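Local atomic coordinates of insecticidal crystal protein Cry35Ab1 (Bacillus thuringiensis, PDB entry 4JP0), a protein that acts with its partner Cry34Ab1 as a binary insecticidal toxin against western corn rootworm, both proteins being required for maximal toxicity. Residues 31-34 / 35-39; 127-131 / 132-136; 368-372 / 373-377. One frame throughout, in Å; residues are numbered along the deposited sequence.

Contact 1: 31-34 / 35-39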
loop_
_atom_site.group_PDB
_atom_site.type_symbol
_atom_site.label_atom_id
_atom_site.label_comp_id
_atom_site.label_asym_id
_atom_site.label_seq_id
_atom_site.Cartn_x
_atom_site.Cartn_y
_atom_site.Cartn_z
ATOM N N SER A 31 21.631 -24.425 6.309
ATOM C CA SER A 31 22.922 -24.945 6.778
ATOM C C SER A 31 24.056 -24.158 6.140
ATOM O O SER A 31 23.821 -23.206 5.425
ATOM C CB SER A 31 23.091 -26.413 6.372
ATOM O OG SER A 31 22.960 -26.509 4.926
ATOM N N LEU A 32 25.284 -24.583 6.383
ATOM C CA LEU A 32 26.441 -23.953 5.767
ATOM C C LEU A 32 27.136 -24.968 4.888
ATOM O O LEU A 32 27.541 -26.036 5.366
ATOM C CB LEU A 32 27.422 -23.417 6.831
ATOM C CG LEU A 32 26.893 -22.234 7.662
ATOM C CD1 LEU A 32 27.888 -21.768 8.766
ATOM C CD2 LEU A 32 26.538 -21.067 6.715
ATOM N N MET A 33 27.366 -24.599 3.624
ATOM C CA MET A 33 27.946 -25.532 2.649
ATOM C C MET A 33 29.165 -24.918 2.018
ATOM O O MET A 33 29.222 -23.690 1.855
ATOM C CB MET A 33 26.945 -25.808 1.509
ATOM C CG MET A 33 25.724 -26.629 1.948
ATOM S SD MET A 33 26.233 -28.325 2.390
ATOM C CE MET A 33 26.849 -28.841 0.790
ATOM N N ASN A 34 30.105 -25.779 1.595
ATOM C CA ASN A 34 31.269 -25.333 0.832
ATOM C C ASN A 34 30.846 -25.172 -0.631
ATOM O O ASN A 34 30.182 -26.054 -1.179
ATOM C CB ASN A 34 32.416 -26.334 0.935
ATOM C CG ASN A 34 33.685 -25.812 0.298
ATOM O OD1 ASN A 34 33.687 -25.407 -0.849
ATOM N ND2 ASN A 34 34.769 -25.796 1.060
ATOM N N LYS A 35 31.202 -24.056 -1.257
ATOM C CA LYS A 35 30.681 -23.789 -2.597
ATOM C C LYS A 35 31.211 -24.755 -3.615
ATOM O O LYS A 35 30.687 -24.814 -4.729
ATOM C CB LYS A 35 30.863 -22.326 -3.042
ATOM C CG LYS A 35 32.305 -21.888 -3.230
ATOM C CD LYS A 35 32.357 -20.334 -3.242
ATOM C CE LYS A 35 33.769 -19.784 -3.361
ATOM N NZ LYS A 35 33.761 -18.282 -3.570
ATOM N N ASN A 36 32.191 -25.563 -3.227
ATOM C CA ASN A 36 32.730 -26.567 -4.153
ATOM C C ASN A 36 32.410 -27.998 -3.714
ATOM O O ASN A 36 33.055 -28.977 -4.103
ATOM C CB ASN A 36 34.232 -26.346 -4.361
ATOM C CG ASN A 36 34.527 -25.032 -5.075
ATOM O OD1 ASN A 36 34.062 -24.804 -6.191
ATOM N ND2 ASN A 36 35.278 -24.150 -4.424
ATOM N N ASP A 37 31.389 -28.127 -2.879
ATOM C CA ASP A 37 30.931 -29.443 -2.483
ATOM C C ASP A 37 30.449 -30.206 -3.730
ATOM O O ASP A 37 29.878 -29.596 -4.644
ATOM C CB ASP A 37 29.760 -29.282 -1.497
ATOM C CG ASP A 37 29.342 -30.598 -0.881
ATOM O OD1 ASP A 37 28.440 -31.276 -1.436
ATOM O OD2 ASP A 37 29.868 -31.027 0.163
ATOM N N ASP A 38 30.632 -31.521 -3.740
ATOM C CA ASP A 38 30.177 -32.375 -4.841
ATOM C C ASP A 38 28.694 -32.269 -5.128
ATOM O O ASP A 38 28.269 -32.462 -6.217
ATOM C CB ASP A 38 30.611 -33.858 -4.684
ATOM C CG ASP A 38 29.787 -34.639 -3.670
ATOM O OD1 ASP A 38 29.426 -34.117 -2.642
ATOM O OD2 ASP A 38 29.510 -35.810 -3.893
ATOM N N ASP A 39 27.920 -31.957 -4.124
ATOM C CA ASP A 39 26.486 -31.863 -4.298
ATOM C C ASP A 39 25.990 -30.416 -4.182
ATOM O O ASP A 39 24.815 -30.209 -3.874
ATOM C CB ASP A 39 25.726 -32.690 -3.244
ATOM C CG ASP A 39 26.007 -34.190 -3.316
ATOM O OD1 ASP A 39 26.165 -34.778 -4.427
ATOM O OD2 ASP A 39 26.054 -34.873 -2.276
#
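N34 and D37 close a type I beta turn at the surface of the ricin-type beta-trefoil domain, where the chain leaves strand 31-33. The defining bond is D37 N to N34 O, 2.9 Å long with an N-H...O angle of 158°. The N34 side chain supplies a second grip on the same turn: its OD1 accepts from N36 N at 2.8 Å, and the donor lies in the plane of the amide carbonyl, on a lone pair. This is possible because CG of N34 is turned away from its own backbone N and beside the carbonyl carbon (chi1 -173°), which turns OD1 toward the N-H of N36. Backbone and side-chain oxygens of one asparagine thus each take one N-H of the turn.

M33 reaches the far end of the turn by folding back on itself, bent at both chi2 and chi3. Its methyl CE rests against the carboxylate of D37, 3.5 Å from CG, and also meets D37 CB at 3.7 Å, a van der Waals contact. That carboxylate is in turn engaged further along: D37 OD1 accepts from D39 N at 2.8 Å on its anti side, tilted about 30° out of the carboxylate plane, forming an Asx turn.

Around the turn, K35 NZ is hydrogen-bonded to Y18 OH on strand 18-22, the antiparallel partner of strand 31-33, while M33 also packs on I40 in the loop leading to strand 43-52.

Contact 2: 127-131 / 132-136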
loop_
_atom_site.group_PDB
_atom_site.type_symbol
_atom_site.label_atom_id
_atom_site.label_comp_id
_atom_site.label_asym_id
_atom_site.label_seq_id
_atom_site.Cartn_x
_atom_site.Cartn_y
_atom_site.Cartn_z
ATOM N N SER A 127 28.628 -12.165 21.122
ATOM C CA SER A 127 29.786 -12.046 21.981
ATOM C C SER A 127 30.698 -10.905 21.483
ATOM O O SER A 127 30.508 -10.390 20.388
ATOM C CB SER A 127 30.537 -13.365 22.144
ATOM O OG SER A 127 31.010 -13.796 20.903
ATOM N N SER A 128 31.689 -10.540 22.276
ATOM C CA SER A 128 32.488 -9.377 21.996
ATOM C C SER A 128 33.172 -9.407 20.679
ATOM O O SER A 128 32.987 -8.516 19.912
ATOM C CB SER A 128 33.514 -9.139 23.086
ATOM O OG SER A 128 32.853 -8.926 24.273
ATOM N N ASN A 129 33.931 -10.532 20.521
ATOM C CA ASN A 129 34.299 -10.601 19.130
ATOM C C ASN A 129 34.555 -11.941 18.506
ATOM O O ASN A 129 35.638 -12.485 18.553
ATOM C CB ASN A 129 35.303 -9.605 18.675
ATOM C CG ASN A 129 35.498 -9.675 17.196
ATOM O OD1 ASN A 129 35.176 -10.674 16.568
ATOM N ND2 ASN A 129 35.965 -8.589 16.613
ATOM N N ASN A 130 33.595 -12.526 17.948
ATOM C CA ASN A 130 33.492 -13.879 17.580
ATOM C C ASN A 130 33.418 -13.825 16.087
ATOM O O ASN A 130 32.488 -13.350 15.569
ATOM C CB ASN A 130 32.246 -14.469 18.186
ATOM C CG ASN A 130 32.097 -15.902 17.904
ATOM O OD1 ASN A 130 32.729 -16.439 17.050
ATOM N ND2 ASN A 130 31.235 -16.532 18.632
ATOM N N PRO A 131 34.499 -14.240 15.444
ATOM C CA PRO A 131 34.547 -14.243 13.979
ATOM C C PRO A 131 33.457 -15.150 13.412
ATOM O O PRO A 131 33.076 -14.953 12.251
ATOM C CB PRO A 131 35.956 -14.784 13.685
ATOM C CG PRO A 131 36.298 -15.553 14.915
ATOM C CD PRO A 131 35.758 -14.710 16.055
ATOM N N ASN A 132 32.979 -16.128 14.200
ATOM C CA ASN A 132 31.898 -17.009 13.763
ATOM C C ASN A 132 30.508 -16.335 13.730
ATOM O O ASN A 132 29.539 -16.898 13.210
ATOM C CB ASN A 132 31.874 -18.279 14.612
ATOM C CG ASN A 132 33.038 -19.230 14.244
ATOM O OD1 ASN A 132 32.991 -19.899 13.208
ATOM N ND2 ASN A 132 34.085 -19.244 15.057
ATOM N N GLN A 133 30.443 -15.111 14.212
ATOM C CA GLN A 133 29.224 -14.333 14.181
ATOM C C GLN A 133 29.336 -13.207 13.139
ATOM O O GLN A 133 28.501 -12.318 13.084
ATOM C CB GLN A 133 28.959 -13.772 15.594
ATOM C CG GLN A 133 28.579 -14.919 16.572
ATOM C CD GLN A 133 28.250 -14.415 17.959
ATOM O OE1 GLN A 133 28.680 -13.336 18.331
ATOM N NE2 GLN A 133 27.435 -15.170 18.703
ATOM N N GLN A 134 30.345 -13.282 12.266
ATOM C CA GLN A 134 30.492 -12.260 11.235
ATOM C C GLN A 134 30.208 -12.880 9.845
ATOM O O GLN A 134 30.648 -13.991 9.554
ATOM C CB GLN A 134 31.886 -11.639 11.230
ATOM C CG GLN A 134 32.488 -11.293 12.609
ATOM C CD GLN A 134 31.613 -10.356 13.390
ATOM O OE1 GLN A 134 31.205 -9.322 12.866
ATOM N NE2 GLN A 134 31.334 -10.697 14.661
ATOM N N TRP A 135 29.540 -12.116 8.987
ATOM C CA TRP A 135 29.020 -12.615 7.716
ATOM C C TRP A 135 29.269 -11.629 6.588
ATOM O O TRP A 135 29.224 -10.413 6.787
ATOM C CB TRP A 135 27.493 -12.848 7.844
ATOM C CG TRP A 135 27.171 -13.816 8.949
ATOM C CD1 TRP A 135 27.019 -13.535 10.253
ATOM C CD2 TRP A 135 27.143 -15.241 8.839
ATOM N NE1 TRP A 135 26.841 -14.686 10.985
ATOM C CE2 TRP A 135 26.912 -15.759 10.137
ATOM C CE3 TRP A 135 27.211 -16.131 7.761
ATOM C CZ2 TRP A 135 26.780 -17.126 10.396
ATOM C CZ3 TRP A 135 27.065 -17.501 8.005
ATOM C CH2 TRP A 135 26.854 -17.989 9.325
ATOM N N ASN A 136 29.490 -12.181 5.394
ATOM C CA ASN A 136 29.716 -11.393 4.211
ATOM C C ASN A 136 28.575 -11.576 3.254
ATOM O O ASN A 136 28.077 -12.678 3.121
ATOM C CB ASN A 136 30.996 -11.869 3.546
ATOM C CG ASN A 136 32.218 -11.599 4.420
ATOM O OD1 ASN A 136 32.382 -10.490 4.962
ATOM N ND2 ASN A 136 33.048 -12.607 4.596
HETATM O O HOH W 1 30.584 -11.162 17.812
#
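From N130 to Q134 the backbone makes a single 3-10 turn, centred on P131 and N132, with Q133 N bonded to N130 O at 3.0 Å and Q134 N to P131 O at 3.2 Å. The turn leads into strand 135-142 of the beta-trefoil, and its N-P-N-Q-Q-W sequence carries the Q-x-W motif characteristic of ricin B-type lectin repeats, here Q133 and W135.

N130 O is gripped twice. Besides Q133 N it accepts from Q134 NE2 at 3.0 Å, in a nearly straight bond (173°), and the two donors arrive from opposite faces of the carbonyl plane. A bend at chi2 (-57°) curls the Q134 chain back so that NE2 faces N130 O; the other end of its amide, OE1, is bonded to N96 ND2. The side chain of N130 adds a bond of its own: N130 OD1 accepts from N132 N at 2.9 Å, although the donor stands above the carbonyl plane and the bond is noticeably bent.

Q133, by contrast, runs extended beyond CG and passes the N130 side chain at about a right angle, the two amide planes being only 23° apart and ND2 of N130 lying 3.7 Å from CD of Q133. Its NE2 is held by D125 O and by T111 OG1, which fixes the rotation of the amide and presents OE1 to the preceding loop. NE1 of W135 is bonded to L110 O. At the loop end, Q133 OE1 receives S127 N in its carbonyl plane, on a lone pair, and a water that donates both to this oxygen and to S127 O.

Contact 3: 368-372 / 373-377. Unlike the reference sequence in segment 373-377: I376 (reference Lys).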
loop_
_atom_site.group_PDB
_atom_site.type_symbol
_atom_site.label_atom_id
_atom_site.label_comp_id
_atom_site.label_asym_id
_atom_site.label_seq_id
_atom_site.Cartn_x
_atom_site.Cartn_y
_atom_site.Cartn_z
ATOM N N THR A 368 -23.828 36.354 -12.264
ATOM C CA THR A 368 -24.449 35.048 -11.987
ATOM C C THR A 368 -25.808 34.860 -12.578
ATOM O O THR A 368 -26.340 33.749 -12.548
ATOM C CB THR A 368 -24.625 34.881 -10.499
ATOM O OG1 THR A 368 -25.500 35.914 -10.025
ATOM C CG2 THR A 368 -23.298 35.119 -9.774
ATOM N N ASN A 369 -26.387 35.945 -13.077
ATOM C CA ASN A 369 -27.752 35.930 -13.592
ATOM C C ASN A 369 -28.783 35.832 -12.496
ATOM O O ASN A 369 -29.970 35.651 -12.771
ATOM C CB ASN A 369 -27.959 34.780 -14.556
ATOM C CG ASN A 369 -27.699 35.175 -15.974
ATOM O OD1 ASN A 369 -26.544 35.277 -16.402
ATOM N ND2 ASN A 369 -28.779 35.397 -16.734
ATOM N N ILE A 370 -28.341 35.952 -11.250
ATOM C CA ILE A 370 -29.279 35.909 -10.126
ATOM C C ILE A 370 -29.785 37.317 -9.749
ATOM O O ILE A 370 -28.981 38.210 -9.520
ATOM C CB ILE A 370 -28.595 35.231 -8.945
ATOM C CG1 ILE A 370 -28.195 33.795 -9.320
ATOM C CG2 ILE A 370 -29.479 35.210 -7.746
ATOM C CD1 ILE A 370 -27.279 33.148 -8.259
ATOM N N PRO A 371 -31.104 37.514 -9.680
ATOM C CA PRO A 371 -31.689 38.837 -9.387
ATOM C C PRO A 371 -31.280 39.405 -8.020
ATOM O O PRO A 371 -31.082 38.646 -7.075
ATOM C CB PRO A 371 -33.209 38.564 -9.388
ATOM C CG PRO A 371 -33.388 37.262 -10.105
ATOM C CD PRO A 371 -32.131 36.472 -9.891
ATOM N N LYS A 372 -31.209 40.732 -7.902
ATOM C CA LYS A 372 -30.793 41.332 -6.642
ATOM C C LYS A 372 -31.676 40.925 -5.465
ATOM O O LYS A 372 -31.173 40.616 -4.385
ATOM C CB LYS A 372 -30.712 42.846 -6.771
ATOM C CG LYS A 372 -30.382 43.571 -5.472
ATOM C CD LYS A 372 -30.277 45.075 -5.693
ATOM C CE LYS A 372 -29.674 45.788 -4.472
ATOM N NZ LYS A 372 -29.499 47.301 -4.640
ATOM N N SER A 373 -32.991 40.872 -5.670
ATOM C CA SER A 373 -33.841 40.503 -4.547
ATOM C C SER A 373 -33.442 39.104 -4.073
ATOM O O SER A 373 -33.381 38.843 -2.882
ATOM C CB SER A 373 -35.327 40.557 -4.917
ATOM O OG SER A 373 -35.606 39.623 -5.947
ATOM N N THR A 374 -33.134 38.210 -5.002
ATOM C CA THR A 374 -32.754 36.859 -4.614
ATOM C C THR A 374 -31.429 36.861 -3.888
ATOM O O THR A 374 -31.235 36.103 -2.929
ATOM C CB THR A 374 -32.651 35.956 -5.834
ATOM O OG1 THR A 374 -33.960 35.773 -6.389
ATOM C CG2 THR A 374 -32.216 34.565 -5.414
ATOM N N LEU A 375 -30.502 37.683 -4.375
ATOM C CA LEU A 375 -29.188 37.809 -3.744
ATOM C C LEU A 375 -29.362 38.209 -2.279
ATOM O O LEU A 375 -28.675 37.712 -1.385
ATOM C CB LEU A 375 -28.344 38.834 -4.486
ATOM C CG LEU A 375 -27.837 38.373 -5.841
ATOM C CD1 LEU A 375 -27.027 39.478 -6.483
ATOM C CD2 LEU A 375 -27.035 37.064 -5.747
ATOM N N ILE A 376 -30.295 39.114 -2.033
ATOM C CA ILE A 376 -30.553 39.522 -0.670
ATOM C C ILE A 376 -31.197 38.393 0.152
ATOM O O ILE A 376 -30.788 38.137 1.294
ATOM C CB ILE A 376 -31.398 40.765 -0.669
ATOM C CG1 ILE A 376 -30.602 41.910 -1.314
ATOM C CG2 ILE A 376 -31.846 41.084 0.763
ATOM C CD1 ILE A 376 -31.381 43.217 -1.427
ATOM N N LYS A 377 -32.185 37.711 -0.428
ATOM C CA LYS A 377 -32.809 36.574 0.245
ATOM C C LYS A 377 -31.747 35.545 0.588
ATOM O O LYS A 377 -31.751 34.987 1.682
ATOM C CB LYS A 377 -33.864 35.895 -0.634
ATOM C CG LYS A 377 -35.198 36.622 -0.740
ATOM C CD LYS A 377 -36.321 35.653 -1.116
ATOM C CE LYS A 377 -37.648 36.399 -1.365
ATOM N NZ LYS A 377 -38.833 35.786 -0.681
#
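I370 and T374 meet methyl to methyl, their side chains crossing at about a right angle, with CG2 of I370 3.7 Å from CG2 of T374. The same I370 methyl touches L375 CD2, also at 3.7 Å, so one branch of the isoleucine sits against two consecutive residues of the helix. In I370 this branch lies opposite the backbone N while CG1 takes the place beside it (chi1 -61°), which directs CG2 to the helix. L375 leans over the connection: its CG comes within 3.5 Å of P371 O and its CD1 within 3.8 Å of I370 O. The latter oxygen is buried here and has no polar partner in the model.

P371 and T374 lie side by side and point the same way, and P371 CD lies 4.0 Å from T374 OG1; that hydroxyl is hydrogen-bonded to Q305 OE1. These contacts belong to the short loop joining helices 361-368 and 372-380. N369 leaves the first helix with positive phi (73°), and P371 occupies the N-cap position of the second, whose first turn is fastened by L375 N to P371 O at 2.9 Å. On the exit side, I370 N donates to T368 OG1, an ST turn, and the same hydroxyl is bonded to V364 O.

Farther round the helix, K372 and I376 meet obliquely, K372 CG to I376 CD1 at 4.2 Å. I376 differs from the reference lysine. I370, in the connection, and L375, on the helix, both pack on A352 of helix 349-355; L375 also meets Y361 and V364 of helix 361-368.

How the contacts relate
All three contacts are local and follow one another in series along the chain, none enclosing or crossing another. Contact 1 turns the chain out of strand 31-33 towards strand 43-52, and contact 2 closes the loop between strands 121-124 and 135-142. Their centres are about 21 Å apart, yet they touch through the interior of the beta-trefoil, where L32 CD2 packs on W135 CZ3 at 3.8 Å; strands 31-33 and 135-142 belong to the same antiparallel sheet. Contact 3 comes near the C terminus, joining helices 361-368 and 372-380. It lies on the opposite side of the chain's centre, its centre about 88 Å from that of contact 1 and about 83 Å from that of contact 2.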